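Local coordinates for protein biotin transporter BioY (Lactococcus lactis subsp. cremoris, PDB 4DVE) that binds biotin as the substrate-binding S component of an energy-coupling factor ABC transporter, with which it probably takes the vitamin up, at residues I104-T109 and I141-V146. Numbering follows the deposited sequence.
With BTN (biotin), chain D.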
ATOM      1  N   ILE A 104      -9.176  -3.152  -1.827  1.00 35.32           N
ATOM      2  CA  ILE A 104      -9.586  -2.329  -2.938  1.00 36.86           C
ATOM      3  C   ILE A 104      -8.959  -0.950  -2.809  1.00 35.41           C
ATOM      4  O   ILE A 104      -8.486  -0.404  -3.795  1.00 37.04           O
ATOM      5  CB  ILE A 104     -11.126  -2.223  -3.032  1.00 41.42           C
ATOM      6  CG1 ILE A 104     -11.718  -3.598  -3.354  1.00 45.56           C
ATOM      7  CG2 ILE A 104     -11.534  -1.223  -4.100  1.00 43.67           C
ATOM      8  CD1 ILE A 104     -13.226  -3.697  -3.146  1.00 49.77           C
ATOM      9  N   ALA A 105      -8.922  -0.403  -1.590  1.00 33.62           N
ATOM     10  CA  ALA A 105      -8.274   0.877  -1.352  1.00 31.02           C
ATOM     11  C   ALA A 105      -6.781   0.806  -1.729  1.00 28.59           C
ATOM     12  O   ALA A 105      -6.219   1.796  -2.236  1.00 27.29           O
ATOM     13  CB  ALA A 105      -8.450   1.344   0.106  1.00 28.55           C
ATOM     14  N   TRP A 106      -6.151  -0.349  -1.510  1.00 29.56           N
ATOM     15  CA  TRP A 106      -4.724  -0.526  -1.852  1.00 29.61           C
ATOM     16  C   TRP A 106      -4.420  -0.276  -3.314  1.00 30.53           C
ATOM     17  O   TRP A 106      -3.386   0.261  -3.627  1.00 32.52           O
ATOM     18  CB  TRP A 106      -4.218  -1.903  -1.508  1.00 29.56           C
ATOM     19  CG  TRP A 106      -4.102  -2.252  -0.059  1.00 29.01           C
ATOM     20  CD1 TRP A 106      -4.260  -1.428   1.059  1.00 29.51           C
ATOM     21  CD2 TRP A 106      -3.814  -3.579   0.477  1.00 29.02           C
ATOM     22  NE1 TRP A 106      -4.078  -2.133   2.206  1.00 29.97           N
ATOM     23  CE2 TRP A 106      -3.807  -3.445   1.924  1.00 30.50           C
ATOM     24  CE3 TRP A 106      -3.542  -4.813  -0.089  1.00 31.97           C
ATOM     25  CZ2 TRP A 106      -3.539  -4.523   2.761  1.00 31.92           C
ATOM     26  CZ3 TRP A 106      -3.251  -5.884   0.757  1.00 33.71           C
ATOM     27  CH2 TRP A 106      -3.272  -5.745   2.153  1.00 32.70           C
ATOM     28  N   LEU A 107      -5.321  -0.670  -4.214  1.00 32.91           N
ATOM     29  CA  LEU A 107      -5.163  -0.383  -5.621  1.00 34.21           C
ATOM     30  C   LEU A 107      -5.010   1.108  -5.933  1.00 37.11           C
ATOM     31  O   LEU A 107      -4.289   1.452  -6.851  1.00 38.57           O
ATOM     32  CB  LEU A 107      -6.321  -0.955  -6.435  1.00 37.86           C
ATOM     33  CG  LEU A 107      -6.186  -0.792  -7.958  1.00 44.37           C
ATOM     34  CD1 LEU A 107      -4.910  -1.481  -8.492  1.00 43.42           C
ATOM     35  CD2 LEU A 107      -7.441  -1.321  -8.635  1.00 46.71           C
ATOM     36  N   PHE A 108      -5.651   1.993  -5.165  1.00 34.96           N
ATOM     37  CA  PHE A 108      -5.606   3.431  -5.432  1.00 35.64           C
ATOM     38  C   PHE A 108      -4.515   4.177  -4.682  1.00 34.37           C
ATOM     39  O   PHE A 108      -4.159   5.283  -5.058  1.00 34.23           O
ATOM     40  CB  PHE A 108      -6.961   4.055  -5.072  1.00 38.26           C
ATOM     41  CG  PHE A 108      -8.056   3.561  -5.924  1.00 40.34           C
ATOM     42  CD1 PHE A 108      -8.304   4.150  -7.162  1.00 44.93           C
ATOM     43  CD2 PHE A 108      -8.806   2.459  -5.540  1.00 41.80           C
ATOM     44  CE1 PHE A 108      -9.310   3.660  -7.980  1.00 48.43           C
ATOM     45  CE2 PHE A 108      -9.812   1.964  -6.351  1.00 44.10           C
ATOM     46  CZ  PHE A 108     -10.065   2.559  -7.575  1.00 46.71           C
ATOM     47  N   THR A 109      -4.013   3.578  -3.612  1.00 32.76           N
ATOM     48  CA  THR A 109      -3.017   4.199  -2.742  1.00 32.31           C
ATOM     49  C   THR A 109      -1.753   4.657  -3.485  1.00 30.63           C
ATOM     50  O   THR A 109      -1.345   5.802  -3.297  1.00 31.41           O
ATOM     51  CB  THR A 109      -2.674   3.247  -1.573  1.00 31.60           C
ATOM     52  OG1 THR A 109      -3.850   3.110  -0.764  1.00 33.63           O
ATOM     53  CG2 THR A 109      -1.491   3.722  -0.716  1.00 30.61           C
ATOM     54  N   ILE A 141      -4.980   6.668   6.411  1.00 34.80           N
ATOM     55  CA  ILE A 141      -6.328   7.167   6.676  1.00 35.50           C
ATOM     56  C   ILE A 141      -7.362   6.738   5.610  1.00 34.68           C
ATOM     57  O   ILE A 141      -8.427   6.187   5.959  1.00 31.24           O
ATOM     58  CB  ILE A 141      -6.382   8.703   6.877  1.00 36.71           C
ATOM     59  CG1 ILE A 141      -5.404   9.161   7.989  1.00 39.65           C
ATOM     60  CG2 ILE A 141      -7.818   9.102   7.196  1.00 38.77           C
ATOM     61  CD1 ILE A 141      -5.595   8.497   9.365  1.00 42.00           C
ATOM     62  N   PHE A 142      -7.036   6.986   4.335  1.00 34.48           N
ATOM     63  CA  PHE A 142      -7.864   6.554   3.188  1.00 35.06           C
ATOM     64  C   PHE A 142      -8.121   5.040   3.238  1.00 32.59           C
ATOM     65  O   PHE A 142      -9.265   4.599   3.228  1.00 33.53           O
ATOM     66  CB  PHE A 142      -7.174   6.916   1.859  1.00 36.27           C
ATOM     67  CG  PHE A 142      -7.828   6.320   0.639  1.00 35.64           C
ATOM     68  CD1 PHE A 142      -9.102   6.755   0.229  1.00 39.04           C
ATOM     69  CD2 PHE A 142      -7.195   5.339  -0.094  1.00 34.04           C
ATOM     70  CE1 PHE A 142      -9.696   6.222  -0.905  1.00 37.69           C
ATOM     71  CE2 PHE A 142      -7.787   4.791  -1.213  1.00 34.20           C
ATOM     72  CZ  PHE A 142      -9.033   5.229  -1.627  1.00 35.63           C
ATOM     73  N   VAL A 143      -7.057   4.253   3.326  1.00 31.02           N
ATOM     74  CA  VAL A 143      -7.171   2.792   3.400  1.00 29.13           C
ATOM     75  C   VAL A 143      -8.042   2.283   4.566  1.00 31.95           C
ATOM     76  O   VAL A 143      -8.984   1.487   4.340  1.00 32.21           O
ATOM     77  CB  VAL A 143      -5.779   2.130   3.405  1.00 29.96           C
ATOM     78  CG1 VAL A 143      -5.848   0.629   3.744  1.00 26.85           C
ATOM     79  CG2 VAL A 143      -5.072   2.402   2.056  1.00 28.92           C
ATOM     80  N   ASP A 144      -7.774   2.776   5.778  1.00 32.51           N
ATOM     81  CA  ASP A 144      -8.451   2.305   6.977  1.00 34.00           C
ATOM     82  C   ASP A 144      -9.927   2.765   7.014  1.00 34.77           C
ATOM     83  O   ASP A 144     -10.799   2.019   7.435  1.00 34.23           O
ATOM     84  CB  ASP A 144      -7.679   2.680   8.265  1.00 37.32           C
ATOM     85  CG  ASP A 144      -6.265   2.032   8.342  1.00 38.66           C
ATOM     86  OD1 ASP A 144      -5.872   1.300   7.405  1.00 40.55           O
ATOM     87  OD2 ASP A 144      -5.501   2.311   9.317  1.00 42.13           O
ATOM     88  N   PHE A 145     -10.205   3.941   6.484  1.00 35.03           N
ATOM     89  CA  PHE A 145     -11.569   4.433   6.338  1.00 37.07           C
ATOM     90  C   PHE A 145     -12.407   3.616   5.355  1.00 36.28           C
ATOM     91  O   PHE A 145     -13.508   3.153   5.702  1.00 35.50           O
ATOM     92  CB  PHE A 145     -11.538   5.902   5.927  1.00 41.56           C
ATOM     93  CG  PHE A 145     -12.858   6.527   5.913  1.00 47.67           C
ATOM     94  CD1 PHE A 145     -13.520   6.780   7.114  1.00 52.47           C
ATOM     95  CD2 PHE A 145     -13.488   6.805   4.722  1.00 51.89           C
ATOM     96  CE1 PHE A 145     -14.783   7.350   7.125  1.00 56.82           C
ATOM     97  CE2 PHE A 145     -14.747   7.388   4.724  1.00 59.67           C
ATOM     98  CZ  PHE A 145     -15.401   7.653   5.923  1.00 58.99           C
ATOM     99  N   VAL A 146     -11.903   3.410   4.138  1.00 34.04           N
ATOM    100  CA  VAL A 146     -12.618   2.539   3.188  1.00 34.78           C
ATOM    101  C   VAL A 146     -12.791   1.109   3.752  1.00 33.15           C
ATOM    102  O   VAL A 146     -13.857   0.501   3.614  1.00 32.63           O
ATOM    103  CB  VAL A 146     -11.949   2.492   1.780  1.00 35.63           C
ATOM    104  CG1 VAL A 146     -12.700   1.547   0.836  1.00 33.44           C
ATOM    105  CG2 VAL A 146     -11.893   3.911   1.166  1.00 36.82           C
TER
HETATM  106  C11 BTN D 201      -6.048  -9.359   3.774  1.00 46.68           C
HETATM  107  O11 BTN D 201      -4.939  -9.924   3.636  1.00 51.06           O
HETATM  108  O12 BTN D 201      -7.093 -10.019   3.692  1.00 50.93           O
HETATM  109  C10 BTN D 201      -6.147  -7.842   4.025  1.00 39.01           C
HETATM  110  C9  BTN D 201      -5.945  -7.456   5.492  1.00 35.45           C
HETATM  111  C8  BTN D 201      -6.124  -5.932   5.682  1.00 32.37           C
HETATM  112  C7  BTN D 201      -5.630  -5.480   7.065  1.00 30.76           C
HETATM  113  C2  BTN D 201      -5.756  -3.982   7.276  1.00 31.08           C
HETATM  114  S1  BTN D 201      -4.624  -3.082   6.201  0.99 30.51           S
HETATM  115  C6  BTN D 201      -4.781  -1.623   7.208  1.00 29.89           C
HETATM  116  C5  BTN D 201      -4.940  -2.077   8.680  1.00 28.81           C
HETATM  117  N1  BTN D 201      -3.659  -2.176   9.330  1.00 28.24           N
HETATM  118  C3  BTN D 201      -3.343  -3.423   9.668  1.00 30.27           C
HETATM  119  O3  BTN D 201      -2.309  -3.771  10.242  1.00 31.45           O
HETATM  120  N2  BTN D 201      -4.352  -4.228   9.294  1.00 29.37           N
HETATM  121  C4  BTN D 201      -5.453  -3.518   8.694  1.00 27.64           C
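Val143 turns CG1 anti to its backbone N (chi1 169°), which sets this methyl against Trp106, whose indole stands with CG beside its own backbone N and anti to its carbonyl carbon (chi1 -69°). CG1 meets the pyrrole edge, 3.6 Å from Trp106 NE1 and close to the ring plane. The second methyl, Val143 CG2, touches Thr109 OG1 at 3.2 Å, the two side chains crossing at roughly a right angle; that hydroxyl is hydrogen-bonded to the carbonyl of Phe138. Ala105 points CB toward helix 128-155, 3.8 Å from Val143 CA, and Ala105 CA to Val143 CA, at 5.2 Å, is the nearest CA pair of the two segments. Phe142 CE2 comes within 3.7 Å of Ala105 CB, with the carbonyl O of Ala105 at the ring edge. One turn on from Phe142, Val146 CB meets the same Ala105 CB at 4.0 Å. Further along the indole edge lies biotin, with S1 3.9 Å from Trp106 CZ2, while from the other helix Asp144 OD1 approaches biotin C6 at 3.1 Å. An alanine in place of Trp106 would probably open a gap beside the biotin sulfur and leave Val143 CG1 without its aromatic neighbour. Segments 104-109 and 141-146 run nearly antiparallel (160°) in predicted transmembrane helices of this S component, and together they line part of the biotin-binding pocket of BioY.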